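Local coordinates for 2,5-dihydroxypyridine 5,6-dioxygenase (Pseudomonas putida KT2440, PDB 7CN3), which cleaves the ring of 2,5-dihydroxypyridine between carbons 5 and 6 with molecular oxygen, using ferrous iron, to give N-formylmaleamate in aerobic nicotinate degradation, at residues T100-H105 / I119-E124; G77-T82 / S106-Q111; M132-D137 / D188-G193; T24-V29 / A93-V98. All coordinates share one frame; numbering follows the deposited sequence.

Contact 1: T100-H105 / I119-E124. With G6C (5-oxidanyl-1H-pyridin-2-one), chain M.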
# COMPACT_ATOMS: atom_id res chain seq x y z
N THR C 100 -13.64 13.51 -9.83
CA THR C 100 -12.79 12.42 -10.30
C THR C 100 -13.54 11.09 -10.38
O THR C 100 -12.90 10.04 -10.45
CB THR C 100 -11.56 12.28 -9.39
OG1 THR C 100 -11.92 11.58 -8.19
CG2 THR C 100 -10.95 13.66 -9.05
N MET C 101 -14.88 11.10 -10.38
CA MET C 101 -15.64 9.87 -10.54
C MET C 101 -16.68 9.92 -11.65
O MET C 101 -17.09 8.84 -12.10
CB MET C 101 -16.31 9.47 -9.21
CG MET C 101 -17.44 10.33 -8.72
SD MET C 101 -18.22 9.55 -7.28
CE MET C 101 -18.53 7.94 -7.93
N MET C 102 -17.09 11.10 -12.11
CA MET C 102 -17.89 11.38 -13.31
C MET C 102 -19.40 11.33 -13.06
O MET C 102 -20.02 10.27 -13.11
CB MET C 102 -17.51 10.43 -14.45
CG MET C 102 -17.86 10.95 -15.84
SD MET C 102 -19.43 10.33 -16.42
CE MET C 102 -19.24 10.63 -18.16
N LEU C 103 -19.99 12.51 -12.85
CA LEU C 103 -21.42 12.68 -12.66
C LEU C 103 -22.13 13.21 -13.91
O LEU C 103 -23.37 13.29 -13.91
CB LEU C 103 -21.68 13.65 -11.50
CG LEU C 103 -21.24 13.33 -10.06
CD1 LEU C 103 -21.56 14.50 -9.15
CD2 LEU C 103 -21.94 12.09 -9.55
N LEU C 104 -21.39 13.60 -14.95
CA LEU C 104 -22.02 14.16 -16.15
C LEU C 104 -23.07 13.21 -16.71
O LEU C 104 -22.93 11.99 -16.63
CB LEU C 104 -20.96 14.47 -17.22
CG LEU C 104 -21.46 14.87 -18.62
CD1 LEU C 104 -21.97 16.33 -18.69
CD2 LEU C 104 -20.39 14.59 -19.69
N HIS C 105 -24.14 13.80 -17.26
CA HIS C 105 -25.30 13.12 -17.84
C HIS C 105 -26.26 12.62 -16.77
O HIS C 105 -27.03 11.69 -17.03
CB HIS C 105 -24.93 11.95 -18.77
CG HIS C 105 -24.13 12.34 -19.97
ND1 HIS C 105 -24.57 13.26 -20.90
CD2 HIS C 105 -22.91 11.93 -20.41
CE1 HIS C 105 -23.66 13.40 -21.84
NE2 HIS C 105 -22.64 12.60 -21.57
N ILE C 119 -18.39 22.84 -11.43
CA ILE C 119 -17.83 21.50 -11.38
C ILE C 119 -16.80 21.35 -12.48
O ILE C 119 -17.09 21.65 -13.64
CB ILE C 119 -18.90 20.40 -11.54
CG1 ILE C 119 -20.01 20.52 -10.49
CG2 ILE C 119 -18.27 19.03 -11.48
CD1 ILE C 119 -21.22 19.69 -10.88
N LEU C 120 -15.62 20.83 -12.11
CA LEU C 120 -14.57 20.47 -13.06
C LEU C 120 -14.35 18.96 -13.03
O LEU C 120 -13.89 18.42 -12.02
CB LEU C 120 -13.27 21.20 -12.74
CG LEU C 120 -12.06 20.93 -13.64
CD1 LEU C 120 -12.31 21.42 -15.05
CD2 LEU C 120 -10.82 21.58 -13.08
N LEU C 121 -14.68 18.29 -14.13
CA LEU C 121 -14.38 16.87 -14.28
C LEU C 121 -12.90 16.70 -14.60
O LEU C 121 -12.33 17.45 -15.40
CB LEU C 121 -15.24 16.27 -15.39
CG LEU C 121 -15.13 14.75 -15.63
CD1 LEU C 121 -15.60 13.97 -14.43
CD2 LEU C 121 -15.90 14.30 -16.89
N ALA C 122 -12.27 15.71 -13.96
CA ALA C 122 -10.84 15.46 -14.20
C ALA C 122 -10.56 13.98 -13.96
O ALA C 122 -10.34 13.58 -12.80
CB ALA C 122 -9.98 16.35 -13.31
N VAL C 123 -10.57 13.17 -15.03
CA VAL C 123 -10.57 11.71 -14.91
C VAL C 123 -9.59 11.06 -15.88
O VAL C 123 -9.26 9.89 -15.72
CB VAL C 123 -11.98 11.10 -15.14
CG1 VAL C 123 -12.90 11.41 -13.98
CG2 VAL C 123 -12.59 11.59 -16.49
N GLU C 124 -9.11 11.82 -16.88
CA GLU C 124 -8.18 11.26 -17.87
C GLU C 124 -6.78 11.04 -17.25
O GLU C 124 -6.44 11.66 -16.24
CB GLU C 124 -8.07 12.18 -19.08
CG GLU C 124 -9.31 12.16 -19.99
CD GLU C 124 -9.42 10.89 -20.86
OE1 GLU C 124 -8.99 10.94 -22.04
OE2 GLU C 124 -9.95 9.86 -20.37
OB G6C M . -20.37 12.87 -23.27
CG G6C M . -19.29 13.62 -22.91
CD1 G6C M . -19.30 14.97 -23.26
CD2 G6C M . -18.22 13.06 -22.22
NE1 G6C M . -18.26 15.74 -22.92
CE2 G6C M . -17.15 13.87 -21.89
CZ G6C M . -17.21 15.22 -22.25
OH G6C M . -16.19 16.06 -21.92

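Contact 2: G77-T82 / S106-Q111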
# COMPACT_ATOMS: atom_id res chain seq x y z
N GLY C 77 -27.02 6.36 -16.24
CA GLY C 77 -28.29 6.31 -15.54
C GLY C 77 -28.18 6.83 -14.13
O GLY C 77 -27.85 8.00 -13.91
N ASP C 78 -28.49 5.96 -13.16
CA ASP C 78 -28.24 6.28 -11.76
C ASP C 78 -26.75 6.45 -11.54
O ASP C 78 -25.91 5.94 -12.29
CB ASP C 78 -28.80 5.17 -10.87
CG ASP C 78 -30.28 5.37 -10.50
OD1 ASP C 78 -30.97 6.17 -11.17
OD2 ASP C 78 -30.75 4.72 -9.54
N THR C 79 -26.39 7.21 -10.50
CA THR C 79 -24.99 7.35 -10.10
C THR C 79 -24.88 7.06 -8.60
O THR C 79 -25.88 6.85 -7.91
CB THR C 79 -24.44 8.75 -10.42
OG1 THR C 79 -25.06 9.73 -9.59
CG2 THR C 79 -24.67 9.11 -11.89
N ALA C 80 -23.64 7.09 -8.09
CA ALA C 80 -23.43 6.94 -6.65
C ALA C 80 -24.13 8.03 -5.83
O ALA C 80 -24.31 7.86 -4.62
CB ALA C 80 -21.93 6.94 -6.34
N LEU C 81 -24.56 9.13 -6.47
CA LEU C 81 -25.30 10.21 -5.81
C LEU C 81 -26.79 9.94 -5.73
O LEU C 81 -27.48 10.56 -4.89
CB LEU C 81 -25.12 11.52 -6.58
CG LEU C 81 -24.28 12.65 -6.01
CD1 LEU C 81 -24.64 13.91 -6.75
CD2 LEU C 81 -24.52 12.80 -4.53
N THR C 82 -27.31 9.08 -6.60
CA THR C 82 -28.75 8.89 -6.72
C THR C 82 -29.34 8.42 -5.39
O THR C 82 -28.89 7.43 -4.81
CB THR C 82 -29.05 7.88 -7.84
OG1 THR C 82 -28.36 8.29 -9.05
CG2 THR C 82 -30.53 7.79 -8.12
N SER C 106 -26.23 13.20 -15.57
CA SER C 106 -27.10 12.78 -14.49
C SER C 106 -27.86 13.98 -13.95
O SER C 106 -27.33 15.09 -13.93
CB SER C 106 -26.30 12.12 -13.35
OG SER C 106 -25.62 13.08 -12.56
N PRO C 107 -29.11 13.78 -13.50
CA PRO C 107 -29.90 14.93 -13.02
C PRO C 107 -29.28 15.64 -11.83
O PRO C 107 -29.38 16.87 -11.71
CB PRO C 107 -31.26 14.30 -12.64
CG PRO C 107 -31.28 12.97 -13.30
CD PRO C 107 -29.86 12.51 -13.42
N GLU C 108 -28.67 14.87 -10.93
CA GLU C 108 -28.10 15.46 -9.72
C GLU C 108 -27.02 16.48 -10.04
O GLU C 108 -26.86 17.46 -9.31
CB GLU C 108 -27.55 14.34 -8.83
CG GLU C 108 -28.64 13.49 -8.18
CD GLU C 108 -29.16 12.39 -9.09
OE1 GLU C 108 -28.49 12.04 -10.09
OE2 GLU C 108 -30.25 11.85 -8.78
N GLN C 109 -26.29 16.28 -11.14
CA GLN C 109 -25.28 17.26 -11.54
C GLN C 109 -25.93 18.60 -11.88
O GLN C 109 -25.45 19.65 -11.46
CB GLN C 109 -24.46 16.74 -12.72
CG GLN C 109 -23.79 17.84 -13.55
CD GLN C 109 -22.49 17.40 -14.22
OE1 GLN C 109 -21.65 16.75 -13.60
NE2 GLN C 109 -22.33 17.77 -15.48
N GLU C 110 -27.03 18.58 -12.64
CA GLU C 110 -27.66 19.85 -12.98
C GLU C 110 -28.24 20.53 -11.75
O GLU C 110 -28.24 21.76 -11.69
CB GLU C 110 -28.73 19.65 -14.06
CG GLU C 110 -28.22 20.03 -15.43
CD GLU C 110 -27.27 18.98 -15.97
OE1 GLU C 110 -27.56 17.78 -15.76
OE2 GLU C 110 -26.22 19.36 -16.56
N GLN C 111 -28.69 19.76 -10.76
CA GLN C 111 -29.20 20.38 -9.54
C GLN C 111 -28.07 21.01 -8.74
O GLN C 111 -28.25 22.08 -8.14
CB GLN C 111 -29.93 19.36 -8.67
CG GLN C 111 -30.92 18.46 -9.39
CD GLN C 111 -31.63 17.53 -8.42
OE1 GLN C 111 -31.18 16.41 -8.18
NE2 GLN C 111 -32.74 18.00 -7.84

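Contact 3: M132-D137 / D188-G193. With G6C (5-oxidanyl-1H-pyridin-2-one), chain M.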
# COMPACT_ATOMS: atom_id res chain seq x y z
N MET C 132 -2.99 18.37 -22.88
CA MET C 132 -4.05 19.33 -23.16
C MET C 132 -4.33 20.19 -21.94
O MET C 132 -5.48 20.49 -21.60
CB MET C 132 -5.31 18.62 -23.63
CG MET C 132 -5.16 17.97 -25.02
SD MET C 132 -6.58 16.97 -25.48
CE MET C 132 -6.16 15.35 -24.81
N LEU C 133 -3.25 20.59 -21.25
CA LEU C 133 -3.36 21.55 -20.17
C LEU C 133 -4.14 22.78 -20.65
O LEU C 133 -3.76 23.39 -21.66
CB LEU C 133 -1.96 21.95 -19.69
CG LEU C 133 -1.91 22.64 -18.32
CD1 LEU C 133 -2.39 21.70 -17.23
CD2 LEU C 133 -0.50 23.13 -18.04
N PRO C 134 -5.24 23.14 -19.99
CA PRO C 134 -6.11 24.22 -20.50
C PRO C 134 -5.40 25.57 -20.58
O PRO C 134 -4.50 25.88 -19.81
CB PRO C 134 -7.25 24.28 -19.47
CG PRO C 134 -7.19 22.97 -18.73
CD PRO C 134 -5.82 22.42 -18.84
N THR C 135 -5.86 26.39 -21.53
CA THR C 135 -5.32 27.73 -21.72
C THR C 135 -6.46 28.72 -21.92
O THR C 135 -7.57 28.36 -22.31
CB THR C 135 -4.39 27.80 -22.93
OG1 THR C 135 -5.16 27.73 -24.14
CG2 THR C 135 -3.36 26.67 -22.91
N GLU C 136 -6.16 29.99 -21.63
CA GLU C 136 -7.17 31.02 -21.82
C GLU C 136 -7.47 31.23 -23.29
O GLU C 136 -8.61 31.53 -23.66
CB GLU C 136 -6.71 32.33 -21.19
CG GLU C 136 -6.42 32.24 -19.72
CD GLU C 136 -6.24 33.61 -19.10
OE1 GLU C 136 -5.38 34.38 -19.60
OE2 GLU C 136 -6.96 33.93 -18.12
N ASP C 137 -6.47 31.07 -24.15
CA ASP C 137 -6.69 31.20 -25.58
C ASP C 137 -7.66 30.12 -26.08
O ASP C 137 -8.49 30.39 -26.96
CB ASP C 137 -5.36 31.14 -26.33
CG ASP C 137 -5.45 31.75 -27.71
OD1 ASP C 137 -5.67 32.98 -27.81
OD2 ASP C 137 -5.31 30.99 -28.70
N ASP C 188 -17.43 21.94 -16.60
CA ASP C 188 -16.44 21.82 -17.67
C ASP C 188 -15.60 20.58 -17.39
O ASP C 188 -15.74 19.93 -16.35
CB ASP C 188 -15.57 23.07 -17.78
CG ASP C 188 -15.07 23.30 -19.20
OD1 ASP C 188 -14.59 22.33 -19.81
OD2 ASP C 188 -15.17 24.44 -19.72
N HIS C 189 -14.69 20.28 -18.31
CA HIS C 189 -13.96 19.02 -18.30
C HIS C 189 -12.53 19.30 -18.72
O HIS C 189 -12.30 19.82 -19.82
CB HIS C 189 -14.63 18.00 -19.24
CG HIS C 189 -14.01 16.63 -19.20
ND1 HIS C 189 -14.36 15.64 -20.09
CD2 HIS C 189 -13.04 16.11 -18.40
CE1 HIS C 189 -13.65 14.55 -19.82
NE2 HIS C 189 -12.85 14.81 -18.80
N TRP C 190 -11.57 18.98 -17.85
CA TRP C 190 -10.16 19.02 -18.22
C TRP C 190 -9.75 17.61 -18.62
O TRP C 190 -9.79 16.71 -17.77
CB TRP C 190 -9.32 19.54 -17.05
CG TRP C 190 -7.78 19.37 -17.11
CD1 TRP C 190 -6.98 19.24 -18.23
CD2 TRP C 190 -6.88 19.38 -15.98
NE1 TRP C 190 -5.65 19.15 -17.86
CE2 TRP C 190 -5.56 19.23 -16.49
CE3 TRP C 190 -7.06 19.50 -14.60
CZ2 TRP C 190 -4.45 19.19 -15.66
CZ3 TRP C 190 -5.93 19.47 -13.77
CH2 TRP C 190 -4.66 19.31 -14.30
N PRO C 191 -9.39 17.34 -19.88
CA PRO C 191 -9.18 18.18 -21.08
C PRO C 191 -10.42 18.33 -21.96
O PRO C 191 -11.26 17.43 -22.01
CB PRO C 191 -8.12 17.42 -21.85
CG PRO C 191 -8.50 15.92 -21.55
CD PRO C 191 -9.19 15.90 -20.19
N SER C 192 -10.51 19.44 -22.69
CA SER C 192 -11.55 19.52 -23.70
C SER C 192 -11.18 20.52 -24.80
O SER C 192 -10.06 20.49 -25.32
CB SER C 192 -12.90 19.86 -23.05
OG SER C 192 -12.79 20.92 -22.14
N GLY C 193 -12.10 21.40 -25.17
CA GLY C 193 -11.85 22.32 -26.25
C GLY C 193 -12.79 22.08 -27.42
O GLY C 193 -12.33 21.83 -28.53
OB G6C M . -20.37 12.87 -23.27
CG G6C M . -19.29 13.62 -22.91
CD1 G6C M . -19.30 14.97 -23.26
CD2 G6C M . -18.22 13.06 -22.22
NE1 G6C M . -18.26 15.74 -22.92
CE2 G6C M . -17.15 13.87 -21.89
CZ G6C M . -17.21 15.22 -22.25
OH G6C M . -16.19 16.06 -21.92
O HOH W 1 -8.14 21.25 -22.20

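Contact 4: T24-V29 / A93-V98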
# COMPACT_ATOMS: atom_id res chain seq x y z
N THR C 24 -10.78 32.59 -0.81
CA THR C 24 -12.20 32.76 -0.54
C THR C 24 -13.05 31.58 -0.99
O THR C 24 -14.25 31.57 -0.74
CB THR C 24 -12.72 34.04 -1.20
OG1 THR C 24 -12.82 33.83 -2.62
CG2 THR C 24 -11.78 35.21 -0.90
N GLN C 25 -12.47 30.58 -1.65
CA GLN C 25 -13.26 29.52 -2.25
C GLN C 25 -13.16 28.24 -1.43
O GLN C 25 -12.16 27.98 -0.77
CB GLN C 25 -12.81 29.24 -3.68
CG GLN C 25 -12.93 30.46 -4.58
CD GLN C 25 -14.38 30.80 -4.85
OE1 GLN C 25 -15.05 30.15 -5.65
NE2 GLN C 25 -14.88 31.84 -4.18
N SER C 26 -14.22 27.44 -1.50
CA SER C 26 -14.19 26.09 -0.96
C SER C 26 -14.23 25.08 -2.11
O SER C 26 -14.95 25.28 -3.09
CB SER C 26 -15.34 25.84 0.02
OG SER C 26 -16.59 26.13 -0.58
N VAL C 27 -13.46 24.01 -1.97
CA VAL C 27 -13.33 22.99 -2.99
C VAL C 27 -13.64 21.64 -2.38
O VAL C 27 -13.11 21.30 -1.32
CB VAL C 27 -11.93 22.99 -3.62
CG1 VAL C 27 -11.83 21.87 -4.67
CG2 VAL C 27 -11.61 24.34 -4.23
N ALA C 28 -14.50 20.88 -3.05
CA ALA C 28 -14.80 19.50 -2.68
C ALA C 28 -14.22 18.59 -3.77
O ALA C 28 -14.54 18.75 -4.95
CB ALA C 28 -16.30 19.27 -2.54
N VAL C 29 -13.37 17.65 -3.37
CA VAL C 29 -12.83 16.67 -4.30
C VAL C 29 -13.68 15.41 -4.16
O VAL C 29 -13.66 14.75 -3.12
CB VAL C 29 -11.34 16.40 -4.02
CG1 VAL C 29 -10.79 15.34 -4.97
CG2 VAL C 29 -10.54 17.71 -4.17
N ALA C 93 -22.45 22.47 -0.87
CA ALA C 93 -21.80 23.43 0.03
C ALA C 93 -20.53 24.04 -0.57
O ALA C 93 -20.12 25.12 -0.15
CB ALA C 93 -21.47 22.77 1.37
N ALA C 94 -19.92 23.38 -1.56
CA ALA C 94 -18.65 23.84 -2.13
C ALA C 94 -18.87 24.88 -3.23
O ALA C 94 -19.90 24.89 -3.91
CB ALA C 94 -17.85 22.66 -2.71
N ASP C 95 -17.88 25.75 -3.41
CA ASP C 95 -17.90 26.63 -4.57
C ASP C 95 -17.50 25.88 -5.83
O ASP C 95 -18.08 26.11 -6.90
CB ASP C 95 -16.96 27.81 -4.36
CG ASP C 95 -17.39 28.69 -3.22
OD1 ASP C 95 -18.57 29.13 -3.20
OD2 ASP C 95 -16.56 28.92 -2.32
N LEU C 96 -16.53 24.99 -5.73
CA LEU C 96 -16.07 24.21 -6.87
C LEU C 96 -15.93 22.75 -6.46
O LEU C 96 -15.35 22.46 -5.40
CB LEU C 96 -14.74 24.76 -7.39
CG LEU C 96 -14.01 24.02 -8.52
CD1 LEU C 96 -13.63 24.99 -9.62
CD2 LEU C 96 -12.77 23.38 -7.96
N VAL C 97 -16.47 21.85 -7.26
CA VAL C 97 -16.28 20.41 -7.05
C VAL C 97 -15.30 19.92 -8.10
O VAL C 97 -15.47 20.19 -9.30
CB VAL C 97 -17.60 19.62 -7.14
CG1 VAL C 97 -17.31 18.16 -6.99
CG2 VAL C 97 -18.59 20.08 -6.06
N VAL C 98 -14.26 19.23 -7.66
CA VAL C 98 -13.38 18.52 -8.57
C VAL C 98 -13.89 17.09 -8.67
O VAL C 98 -13.77 16.31 -7.72
CB VAL C 98 -11.92 18.54 -8.11
CG1 VAL C 98 -11.10 17.75 -9.11
CG2 VAL C 98 -11.42 19.98 -8.00

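Contact 1: T100-H105 / I119-E124
L121 and M102 make the main apolar contact here. The two methyls of L121 reach across to the base of M102: CD1 sits 3.6 Å from M102 CA, and both methyls approach M102 CG from the same side, CD1 at 4.0 Å. L121 gets there with CG anti to its backbone N (chi1 -176°). The outer part of the methionine, bent at chi2, then leads off elsewhere. Two residues on, V123 lays CG1 against the carbonyl of T100, 3.7 Å from T100 C, while T100 CA sits 3.7 Å from A122 O. The hydroxyl of T100 is engaged by L30 O on the neighbouring strand.

These pieces belong to a beta-alpha-beta unit. Strand 96-99 runs into 100-105, helix 107-114 follows, and strand 118-121 returns parallel to and beside the first. At the end of strand 96-99, the carboxylate of D99 takes backbone N-H groups of M101, M102 and L103, which fixes how the loop starts.

The polar work is done at the far end of that loop, on the bound 5-oxidanyl-1H-pyridin-2-one. H105 NE2 donates to ligand OB, the oxygen on carbon 5, at 2.8 Å and 162°, with OB lying at the edge of the imidazole in its plane. E308 holds ND1 on the other side of the ring, and L104 CG is centred over one face. A phenylalanine in place of H105 would probably leave OB without this donor and E308 without its hydrogen-bond partner. L104 also touches the ligand, CD2 approaching CG of the pyridone ring to 3.5 Å.

Contact 2: G77-T82 / S106-Q111
T82 OG1 receives the backbone N-H of T79 in a nearly straight bond, 2.7 Å and 172°, and the same hydroxyl faces the carboxylate of E108, with T82 OG1 3.9 Å from E108 OE1. T79 answers with its own hydroxyl: OG1 accepts from L81 N at 3.2 Å, which makes an ST turn inside the type I beta turn T79-T82. With chi1 at 68°, OG1 folds back over the turn while CG2 is turned to S106, lying 3.7 Å from its CB. An alanine at T79 would probably leave L81 N without this acceptor and open a gap beside the S106 methylene.

E108, bent at chi2 (83°), crosses the T82 side chain at about a right angle. This burial probably carries a cost, since E108 OE1 is covered here and has no partner in the model. Lower on the glutamate, CB meets L81 CD1 at 3.6 Å as the two side chains run past each other in opposite directions.

S106 is the N-cap residue of helix 107-114, and its hydroxyl bonds to L103 O. The turn packs on the first turn of that helix, while helix 85-92 takes L81 against A87 and L91 and touches E108 through Q88.

Contact 3: M132-D137 / D188-G193
W190, next to strand 187-189, an outermost strand of the parallel sheet within this chain, makes a CH-pi interaction with P134 and also meets M132 and L133. From CB the side chain leaves with CG anti to the backbone N (chi1 167°), which lays the indole against 132-137. CG and CD1 come under the pyrrolidine of P134, with CD1 3.4 Å from P134 CD. That carbon stands 3.6 Å from the centroid of the five-membered ring, 25° off its normal, so it sits over one face. NE1 lies under the same methylene but spends its N-H on L129 O. On the benzo side, CZ2 meets L133 CD1 at 3.6 Å, the leucine running alongside the indole in the same direction. F12 and V15 of helix 5-18 pack on the tryptophan as well.

The peptide after W190 is cis, and P191 turns toward M132. There CB meets CB at 3.5 Å, and the methionine, bent at chi3, brings SD and CE round the same proline edge. A water joins the two backbones, donating to M132 O and accepting from S192 N.

P191 O lies over one face of the H189 imidazole, and S192 OG donates to H189 O. At the edge of that imidazole, in its plane, H189 ND1 donates to OH of the bound pyridone at 2.6 Å and 172°.

Contact 4: T24-V29 / A93-V98
The amide of Q25 and the carboxylate of D95 stack with their planes 18° apart, the side chains crossing at about a right angle. Q25 OE1 comes down beside the aspartate, 3.3 Å from D95 CB, and is itself held by R118. At the other edge of the amide, close to its plane, NE2 donates to T24 OG1. The carboxylate is gripped from the strand: S26 N reaches D95 OD2 at 2.9 Å, on the anti side and somewhat out of the plane.

S26 returns the favour. Its chi1 of 55° tucks OG in over its own backbone, where it accepts from D95 N at 3.1 Å, and S26 O takes L96 N at 3.1 Å plus a weak bond from D95 N.

From here strands 26-29 and 96-98 run parallel, their short axes 25° apart. A28 bonds to both sides of its partner V97, A28 N to L96 O at 3.0 Å and V98 N to A28 O at 2.8 Å. V27 CG1 packs on L96 CD2 at 3.7 Å and on V98, on the face that helix 5-18 covers through L16. On the other face A28 CB meets A94 CB at 3.7 Å, with Y55 against both. S26 touches A86 and A93 touches R89 of a second subunit.

The S26 and D95 bonds thus pin the start of the strand pair and probably fix its register, while the apolar faces suit a buried sheet.

How the contacts relate
Contacts 1, 3 and 4 all reach the five-stranded parallel sheet, whose order runs 53-58, 26-31, 96-99, 118-121, 187-189. Contact 4 joins the second and third of these, about 14 Å between centres from contact 1, which lies another 14 Å or so from contact 3. Neighbouring strands tie them together: L120 N probably bonds to V97 O, and L121 to D188 and W190. Contact 2 sits about 12 Å from contact 1, and its segments interleave with those of contacts 1 and 4 along the chain; contact 3 comes after them. The ligand is met from contacts 1 and 3, so H105 and H189 hold its two oxygens from loop and strand.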